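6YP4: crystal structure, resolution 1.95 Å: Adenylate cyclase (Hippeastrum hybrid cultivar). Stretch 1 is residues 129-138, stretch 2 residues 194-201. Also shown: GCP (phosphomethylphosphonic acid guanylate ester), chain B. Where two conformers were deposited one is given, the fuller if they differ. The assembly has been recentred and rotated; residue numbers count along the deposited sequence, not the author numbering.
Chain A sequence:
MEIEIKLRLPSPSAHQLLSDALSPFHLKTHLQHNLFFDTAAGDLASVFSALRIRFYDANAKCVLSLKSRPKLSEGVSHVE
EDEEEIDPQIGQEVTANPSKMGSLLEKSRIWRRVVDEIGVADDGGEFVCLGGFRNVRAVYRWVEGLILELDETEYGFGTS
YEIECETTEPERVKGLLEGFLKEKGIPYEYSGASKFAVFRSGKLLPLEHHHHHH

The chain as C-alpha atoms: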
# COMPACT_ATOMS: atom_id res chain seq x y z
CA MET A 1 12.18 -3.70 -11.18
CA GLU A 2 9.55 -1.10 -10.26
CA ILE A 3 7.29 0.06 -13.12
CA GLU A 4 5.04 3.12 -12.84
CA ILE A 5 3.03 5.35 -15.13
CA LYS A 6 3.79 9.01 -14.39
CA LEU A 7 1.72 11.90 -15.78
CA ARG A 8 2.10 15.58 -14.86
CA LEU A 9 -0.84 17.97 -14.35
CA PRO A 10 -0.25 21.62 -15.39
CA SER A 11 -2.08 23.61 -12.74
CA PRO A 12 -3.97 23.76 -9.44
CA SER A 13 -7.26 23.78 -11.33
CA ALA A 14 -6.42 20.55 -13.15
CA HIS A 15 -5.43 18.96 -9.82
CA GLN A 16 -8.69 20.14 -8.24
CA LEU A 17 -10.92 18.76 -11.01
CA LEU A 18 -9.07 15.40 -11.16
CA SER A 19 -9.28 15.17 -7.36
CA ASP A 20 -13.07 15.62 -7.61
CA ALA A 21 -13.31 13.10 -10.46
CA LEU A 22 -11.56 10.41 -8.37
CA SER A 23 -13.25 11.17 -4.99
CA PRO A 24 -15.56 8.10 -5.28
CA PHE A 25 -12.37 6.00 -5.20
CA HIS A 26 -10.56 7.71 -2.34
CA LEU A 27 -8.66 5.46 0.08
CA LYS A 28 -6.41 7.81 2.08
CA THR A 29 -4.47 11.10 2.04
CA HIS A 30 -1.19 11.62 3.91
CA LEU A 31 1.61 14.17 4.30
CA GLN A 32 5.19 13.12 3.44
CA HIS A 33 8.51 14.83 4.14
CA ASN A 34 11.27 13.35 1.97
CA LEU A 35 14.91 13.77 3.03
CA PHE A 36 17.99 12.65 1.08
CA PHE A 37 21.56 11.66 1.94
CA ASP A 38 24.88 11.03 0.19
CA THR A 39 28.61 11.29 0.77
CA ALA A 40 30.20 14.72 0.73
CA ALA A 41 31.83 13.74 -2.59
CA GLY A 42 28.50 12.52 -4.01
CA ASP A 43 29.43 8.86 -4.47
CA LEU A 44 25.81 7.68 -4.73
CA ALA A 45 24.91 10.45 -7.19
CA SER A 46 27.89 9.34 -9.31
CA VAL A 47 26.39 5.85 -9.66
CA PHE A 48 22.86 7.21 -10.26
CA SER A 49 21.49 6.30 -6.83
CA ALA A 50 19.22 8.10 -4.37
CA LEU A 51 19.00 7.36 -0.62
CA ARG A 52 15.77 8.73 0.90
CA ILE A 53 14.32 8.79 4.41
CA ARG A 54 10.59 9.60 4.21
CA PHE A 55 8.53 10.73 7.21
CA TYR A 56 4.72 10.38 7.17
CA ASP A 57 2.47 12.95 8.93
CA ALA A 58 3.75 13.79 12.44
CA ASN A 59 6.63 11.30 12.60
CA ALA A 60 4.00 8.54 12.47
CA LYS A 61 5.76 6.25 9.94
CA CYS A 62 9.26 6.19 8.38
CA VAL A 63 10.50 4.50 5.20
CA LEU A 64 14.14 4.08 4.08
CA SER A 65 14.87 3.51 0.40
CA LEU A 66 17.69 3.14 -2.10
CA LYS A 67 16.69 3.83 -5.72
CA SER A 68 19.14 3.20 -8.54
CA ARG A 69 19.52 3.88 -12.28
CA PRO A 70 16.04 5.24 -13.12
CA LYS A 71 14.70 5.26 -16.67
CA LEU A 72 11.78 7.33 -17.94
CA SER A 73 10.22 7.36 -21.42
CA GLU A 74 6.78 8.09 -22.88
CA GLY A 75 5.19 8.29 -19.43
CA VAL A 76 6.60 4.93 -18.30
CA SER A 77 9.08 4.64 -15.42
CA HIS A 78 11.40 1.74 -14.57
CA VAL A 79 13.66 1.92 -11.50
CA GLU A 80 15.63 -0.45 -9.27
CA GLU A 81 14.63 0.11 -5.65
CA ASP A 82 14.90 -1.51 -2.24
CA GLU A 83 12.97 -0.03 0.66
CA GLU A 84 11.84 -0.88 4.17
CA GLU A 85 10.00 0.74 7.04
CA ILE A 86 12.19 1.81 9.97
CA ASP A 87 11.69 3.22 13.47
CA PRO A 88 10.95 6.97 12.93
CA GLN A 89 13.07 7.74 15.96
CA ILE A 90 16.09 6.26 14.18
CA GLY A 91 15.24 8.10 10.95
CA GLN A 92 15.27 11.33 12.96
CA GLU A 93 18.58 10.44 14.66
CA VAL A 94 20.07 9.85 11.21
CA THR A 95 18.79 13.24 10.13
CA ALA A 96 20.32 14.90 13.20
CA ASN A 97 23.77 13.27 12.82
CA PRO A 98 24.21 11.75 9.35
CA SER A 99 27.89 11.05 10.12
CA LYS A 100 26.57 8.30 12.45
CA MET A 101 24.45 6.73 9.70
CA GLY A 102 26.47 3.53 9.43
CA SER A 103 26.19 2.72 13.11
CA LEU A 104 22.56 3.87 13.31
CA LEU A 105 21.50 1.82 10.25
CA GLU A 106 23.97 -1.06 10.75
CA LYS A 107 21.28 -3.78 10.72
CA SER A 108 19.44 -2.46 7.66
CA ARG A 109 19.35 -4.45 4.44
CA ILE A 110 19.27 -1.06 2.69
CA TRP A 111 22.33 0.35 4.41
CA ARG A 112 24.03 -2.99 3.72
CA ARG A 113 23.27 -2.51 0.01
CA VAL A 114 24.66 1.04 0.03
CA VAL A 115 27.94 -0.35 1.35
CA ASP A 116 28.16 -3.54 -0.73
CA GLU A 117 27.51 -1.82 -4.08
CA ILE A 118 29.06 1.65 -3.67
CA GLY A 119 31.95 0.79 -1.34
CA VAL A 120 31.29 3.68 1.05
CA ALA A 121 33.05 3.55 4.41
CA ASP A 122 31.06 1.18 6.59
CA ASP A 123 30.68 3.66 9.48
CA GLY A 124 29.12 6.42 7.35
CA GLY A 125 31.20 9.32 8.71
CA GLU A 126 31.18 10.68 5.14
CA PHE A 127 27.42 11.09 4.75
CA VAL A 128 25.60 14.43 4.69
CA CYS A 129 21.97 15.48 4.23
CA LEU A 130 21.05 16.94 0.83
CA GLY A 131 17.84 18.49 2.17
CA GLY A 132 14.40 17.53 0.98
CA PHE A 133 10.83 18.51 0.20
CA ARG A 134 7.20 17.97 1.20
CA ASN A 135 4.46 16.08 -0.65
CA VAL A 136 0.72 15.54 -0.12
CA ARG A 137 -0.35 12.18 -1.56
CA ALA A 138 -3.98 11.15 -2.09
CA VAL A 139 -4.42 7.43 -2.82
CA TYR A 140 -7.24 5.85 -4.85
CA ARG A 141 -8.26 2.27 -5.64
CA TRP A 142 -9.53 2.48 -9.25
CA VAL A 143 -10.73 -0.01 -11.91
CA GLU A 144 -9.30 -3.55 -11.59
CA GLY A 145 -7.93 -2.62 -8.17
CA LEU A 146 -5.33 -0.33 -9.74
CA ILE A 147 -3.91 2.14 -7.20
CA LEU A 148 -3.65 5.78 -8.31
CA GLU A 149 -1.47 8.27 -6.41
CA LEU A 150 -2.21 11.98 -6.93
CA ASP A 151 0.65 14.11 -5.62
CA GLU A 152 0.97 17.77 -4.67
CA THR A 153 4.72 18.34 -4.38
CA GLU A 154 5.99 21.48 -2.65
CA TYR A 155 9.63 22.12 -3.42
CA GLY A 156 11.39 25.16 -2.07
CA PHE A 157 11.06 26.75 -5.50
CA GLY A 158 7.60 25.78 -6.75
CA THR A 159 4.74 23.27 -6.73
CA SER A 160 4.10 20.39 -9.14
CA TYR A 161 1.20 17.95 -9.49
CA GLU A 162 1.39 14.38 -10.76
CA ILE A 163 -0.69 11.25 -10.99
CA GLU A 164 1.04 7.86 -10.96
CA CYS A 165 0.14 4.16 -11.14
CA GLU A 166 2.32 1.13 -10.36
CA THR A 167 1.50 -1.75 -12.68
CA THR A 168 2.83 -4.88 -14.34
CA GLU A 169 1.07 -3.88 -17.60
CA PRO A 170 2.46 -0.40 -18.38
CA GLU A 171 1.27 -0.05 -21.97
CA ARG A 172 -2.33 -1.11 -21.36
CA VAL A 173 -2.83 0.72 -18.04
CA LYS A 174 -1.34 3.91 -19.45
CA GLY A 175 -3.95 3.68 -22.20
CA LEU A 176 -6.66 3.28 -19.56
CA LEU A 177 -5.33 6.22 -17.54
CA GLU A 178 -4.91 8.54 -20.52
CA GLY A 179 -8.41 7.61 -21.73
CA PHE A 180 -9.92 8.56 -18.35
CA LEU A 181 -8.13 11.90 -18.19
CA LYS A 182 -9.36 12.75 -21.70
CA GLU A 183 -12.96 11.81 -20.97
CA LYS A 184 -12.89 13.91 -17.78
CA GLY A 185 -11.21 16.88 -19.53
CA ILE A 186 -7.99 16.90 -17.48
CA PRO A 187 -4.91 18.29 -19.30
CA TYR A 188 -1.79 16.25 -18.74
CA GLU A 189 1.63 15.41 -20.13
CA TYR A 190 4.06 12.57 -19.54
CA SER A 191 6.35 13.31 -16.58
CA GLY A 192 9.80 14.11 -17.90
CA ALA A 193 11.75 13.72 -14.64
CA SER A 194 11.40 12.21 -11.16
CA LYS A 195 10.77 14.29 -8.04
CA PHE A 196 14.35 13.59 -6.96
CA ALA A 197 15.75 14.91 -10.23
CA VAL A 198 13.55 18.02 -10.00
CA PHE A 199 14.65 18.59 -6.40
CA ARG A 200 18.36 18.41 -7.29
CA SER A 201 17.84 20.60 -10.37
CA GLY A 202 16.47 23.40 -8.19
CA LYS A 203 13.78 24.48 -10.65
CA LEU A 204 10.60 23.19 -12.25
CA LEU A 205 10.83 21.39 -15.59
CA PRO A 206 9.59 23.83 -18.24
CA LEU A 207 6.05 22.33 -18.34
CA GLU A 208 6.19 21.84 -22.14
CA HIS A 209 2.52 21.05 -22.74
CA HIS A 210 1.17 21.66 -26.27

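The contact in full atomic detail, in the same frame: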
# COMPACT_ATOMS: atom_id res chain seq x y z
N CYS A 129 23.34 15.31 4.70
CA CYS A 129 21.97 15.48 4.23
C CYS A 129 21.93 16.46 3.08
O CYS A 129 22.51 17.55 3.16
CB CYS A 129 21.05 15.96 5.36
SG CYS A 129 19.27 16.03 4.96
N LEU A 130 21.23 16.09 2.01
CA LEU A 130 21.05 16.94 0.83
C LEU A 130 19.86 17.89 0.97
O LEU A 130 19.69 18.75 0.11
CB LEU A 130 20.89 16.07 -0.42
CG LEU A 130 21.93 14.98 -0.70
CD1 LEU A 130 21.67 14.32 -2.04
CD2 LEU A 130 23.34 15.56 -0.69
N GLY A 131 19.09 17.78 2.04
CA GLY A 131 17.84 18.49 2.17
C GLY A 131 16.68 17.63 1.72
O GLY A 131 16.78 16.40 1.64
N GLY A 132 15.57 18.28 1.40
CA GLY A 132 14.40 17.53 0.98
C GLY A 132 13.23 18.42 0.63
O GLY A 132 13.39 19.62 0.39
N PHE A 133 12.05 17.81 0.60
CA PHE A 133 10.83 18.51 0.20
C PHE A 133 9.63 17.76 0.75
O PHE A 133 9.73 16.63 1.23
CB PHE A 133 10.74 18.67 -1.33
CG PHE A 133 10.82 17.37 -2.09
CD1 PHE A 133 9.66 16.65 -2.40
CD2 PHE A 133 12.05 16.86 -2.49
CE1 PHE A 133 9.73 15.44 -3.09
CE2 PHE A 133 12.12 15.64 -3.19
CZ PHE A 133 10.96 14.94 -3.49
N ARG A 134 8.47 18.41 0.64
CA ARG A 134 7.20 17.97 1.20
C ARG A 134 6.28 17.50 0.07
O ARG A 134 6.38 17.97 -1.07
CB ARG A 134 6.56 19.14 1.99
CG ARG A 134 5.11 19.00 2.47
CD ARG A 134 4.57 20.36 2.95
NE ARG A 134 3.38 20.27 3.80
CZ ARG A 134 2.12 20.43 3.38
NH1 ARG A 134 1.11 20.32 4.23
NH2 ARG A 134 1.88 20.71 2.10
N ASN A 135 5.39 16.55 0.37
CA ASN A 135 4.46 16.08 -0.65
C ASN A 135 3.18 15.59 0.02
O ASN A 135 3.23 14.88 1.02
CB ASN A 135 5.09 14.96 -1.50
CG ASN A 135 4.16 14.44 -2.60
OD1 ASN A 135 3.95 15.10 -3.62
ND2 ASN A 135 3.65 13.21 -2.41
N VAL A 136 2.04 16.02 -0.52
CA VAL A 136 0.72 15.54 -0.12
C VAL A 136 0.28 14.50 -1.14
O VAL A 136 0.19 14.80 -2.33
CB VAL A 136 -0.30 16.68 -0.02
CG1 VAL A 136 -1.67 16.11 0.41
CG2 VAL A 136 0.17 17.71 0.99
N ARG A 137 -0.01 13.28 -0.67
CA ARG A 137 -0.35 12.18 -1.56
C ARG A 137 -1.73 11.66 -1.21
O ARG A 137 -1.96 11.23 -0.07
CB ARG A 137 0.68 11.05 -1.48
CG ARG A 137 0.22 9.73 -2.11
CD ARG A 137 1.40 8.81 -2.35
NE ARG A 137 2.40 9.40 -3.25
CZ ARG A 137 3.62 8.89 -3.46
NH1 ARG A 137 4.00 7.79 -2.82
NH2 ARG A 137 4.46 9.48 -4.29
N ALA A 138 -2.64 11.70 -2.18
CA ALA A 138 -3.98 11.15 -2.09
C ALA A 138 -4.01 9.85 -2.88
O ALA A 138 -3.58 9.83 -4.04
CB ALA A 138 -5.01 12.16 -2.63
N SER A 194 11.86 12.61 -12.49
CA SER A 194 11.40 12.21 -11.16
C SER A 194 11.37 13.40 -10.20
O SER A 194 11.95 14.45 -10.47
CB SER A 194 12.32 11.13 -10.59
OG SER A 194 13.65 11.63 -10.50
N LYS A 195 10.72 13.22 -9.04
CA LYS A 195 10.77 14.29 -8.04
C LYS A 195 12.19 14.50 -7.53
O LYS A 195 12.58 15.64 -7.24
CB LYS A 195 9.83 14.02 -6.87
CG LYS A 195 8.43 13.71 -7.27
CD LYS A 195 7.63 13.23 -6.08
CE LYS A 195 6.18 13.51 -6.32
NZ LYS A 195 5.63 12.38 -7.11
N PHE A 196 12.98 13.43 -7.43
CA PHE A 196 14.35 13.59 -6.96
C PHE A 196 15.15 14.45 -7.92
O PHE A 196 15.84 15.39 -7.52
CB PHE A 196 15.02 12.23 -6.77
CG PHE A 196 16.44 12.30 -6.26
CD1 PHE A 196 16.73 12.84 -5.02
CD2 PHE A 196 17.49 11.80 -7.03
CE1 PHE A 196 18.04 12.89 -4.55
CE2 PHE A 196 18.80 11.84 -6.56
CZ PHE A 196 19.08 12.39 -5.32
N ALA A 197 15.05 14.14 -9.22
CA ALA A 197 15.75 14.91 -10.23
C ALA A 197 15.34 16.38 -10.20
O ALA A 197 16.19 17.27 -10.32
CB ALA A 197 15.48 14.31 -11.62
N VAL A 198 14.04 16.64 -10.06
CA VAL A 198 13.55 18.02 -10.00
C VAL A 198 14.10 18.73 -8.76
O VAL A 198 14.52 19.89 -8.83
CB VAL A 198 12.01 18.04 -10.05
CG1 VAL A 198 11.50 19.42 -9.70
CG2 VAL A 198 11.50 17.61 -11.43
N PHE A 199 14.07 18.03 -7.62
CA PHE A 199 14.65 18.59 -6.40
C PHE A 199 16.09 19.02 -6.63
O PHE A 199 16.44 20.19 -6.42
CB PHE A 199 14.57 17.56 -5.27
CG PHE A 199 15.38 17.92 -4.06
CD1 PHE A 199 16.41 17.10 -3.62
CD2 PHE A 199 15.09 19.08 -3.34
CE1 PHE A 199 17.15 17.41 -2.50
CE2 PHE A 199 15.83 19.41 -2.20
CZ PHE A 199 16.86 18.57 -1.79
N ARG A 200 16.94 18.09 -7.09
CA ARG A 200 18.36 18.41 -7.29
C ARG A 200 18.56 19.51 -8.32
O ARG A 200 19.49 20.31 -8.19
CB ARG A 200 19.13 17.15 -7.71
CG ARG A 200 19.07 16.01 -6.69
CD ARG A 200 19.78 16.38 -5.38
NE ARG A 200 21.22 16.17 -5.45
CZ ARG A 200 22.12 16.85 -4.74
NH1 ARG A 200 21.71 17.81 -3.91
NH2 ARG A 200 23.41 16.59 -4.87
N SER A 201 17.69 19.58 -9.33
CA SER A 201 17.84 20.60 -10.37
C SER A 201 17.55 22.00 -9.83
O SER A 201 18.05 22.99 -10.38
CB SER A 201 16.92 20.29 -11.54
OG SER A 201 15.64 20.87 -11.33
PG GCP B . 7.59 8.85 -7.05
O1G GCP B . 7.07 9.25 -8.39
O2G GCP B . 7.21 9.88 -6.00
O3G GCP B . 9.09 8.71 -7.11
C3B GCP B . 6.83 7.25 -6.60
PB GCP B . 7.54 6.71 -4.97
O1B GCP B . 9.00 7.00 -4.85
O2B GCP B . 6.75 7.30 -3.82
O3A GCP B . 7.34 5.08 -4.95
PA GCP B . 7.53 4.26 -3.54
O1A GCP B . 8.32 3.00 -3.87
O2A GCP B . 8.34 5.14 -2.61
O5' GCP B . 6.03 3.93 -2.85
C5' GCP B . 4.86 4.13 -3.63
C4' GCP B . 4.79 3.11 -4.84
O4' GCP B . 5.12 1.64 -4.45
C3' GCP B . 3.59 3.08 -5.28
O3' GCP B . 3.59 3.08 -6.73
C2' GCP B . 2.85 1.72 -4.63
O2' GCP B . 1.97 1.04 -5.60
C1' GCP B . 3.74 0.94 -4.16
N9 GCP B . 3.54 0.77 -2.67
C8 GCP B . 4.22 1.52 -1.80
N7 GCP B . 3.86 1.17 -0.55
C5 GCP B . 2.94 0.19 -0.65
C6 GCP B . 2.24 -0.53 0.31
O6 GCP B . 2.41 -0.31 1.47
N1 GCP B . 1.37 -1.47 -0.06
C2 GCP B . 1.17 -1.71 -1.39
N2 GCP B . 0.19 -2.76 -1.68
N3 GCP B . 1.85 -1.01 -2.33
C4 GCP B . 2.74 -0.05 -1.95
O HOH W 1 22.26 19.72 -1.65

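A short helix laid across a β-strand here makes a contact that is apolar at its centre, with polar groups at both ends, no direct hydrogen bond between the two segments and a bound nucleotide analogue joining them where two basic side chains converge. It illustrates a general principle: apolar packing can bring two elements together while a ligand accepts hydrogen bonds from both of two neighbouring basic groups.

The strand, 129-138, and the helix, 195-201, cross at 123° with their axes 9.4 Å apart at closest approach. From Phe-133 onward the strand alternates: Phe-133, Asn-135 and Arg-137 direct their CA-to-CB bonds toward the helix, whereas Arg-134, Val-136 and Ala-138 lie out of its reach; Leu-130 also points toward it, across the intervening Gly-131 and Gly-132. On the helix, Lys-195 and Phe-199, one turn apart, point toward the strand. The helix is capped by Ser-194, whose OG accepts a hydrogen bond from Ala-197 N at 3.1 Å.

Phe-133 and Phe-199 form the apolar centre. The Phe-133 ring lies against both inward-pointing helix residues, with CZ 3.7 Å from Lys-195 CB and CE2 3.7 Å from Phe-199 CB. The two aromatic rings meet obliquely, their planes at 46° and their centroids 5.6 Å apart. The Phe-199 ring also reaches the strand backbone, where its CZ lies 3.4 Å from Leu-130 O, a carbonyl at the ring edge, and 3.5 Å from Gly-132 N. Glycine at 131 suits this approach: an ideal CB there would stand only 3.5 Å from Phe-199 CZ, and the backbone angles of Gly-131 by themselves call for glycine.

Toward the start of the strand, Leu-130 places CD1 over one face of the Arg-200 guanidinium, 3.7 Å from Arg-200 CZ, so that a charged group offers its flat surface to an aliphatic one. A water adds a polar link by donating to Leu-130 O at 3.3 Å and accepting a weak hydrogen bond from Arg-200 NH1 at 3.0 Å.

At the other end, Lys-195 extends past Asn-135, its CE 3.8 Å from Asn-135 OD1, and brings NZ within 4.2 Å of Arg-137 NH2. Two like charges so close would be unfavourable alone, but the phosphoryl groups of GCP supply the compensating negative charge. Lys-195 NZ donates to GCP O2G at 3.2 Å, while Arg-137 NH1 and NH2 donate to GCP O2B at 3.0 and 3.2 Å. A weak bond from Arg-137 NH2 to GCP O2G, at 3.3 Å, makes that oxygen a shared acceptor for strand and helix.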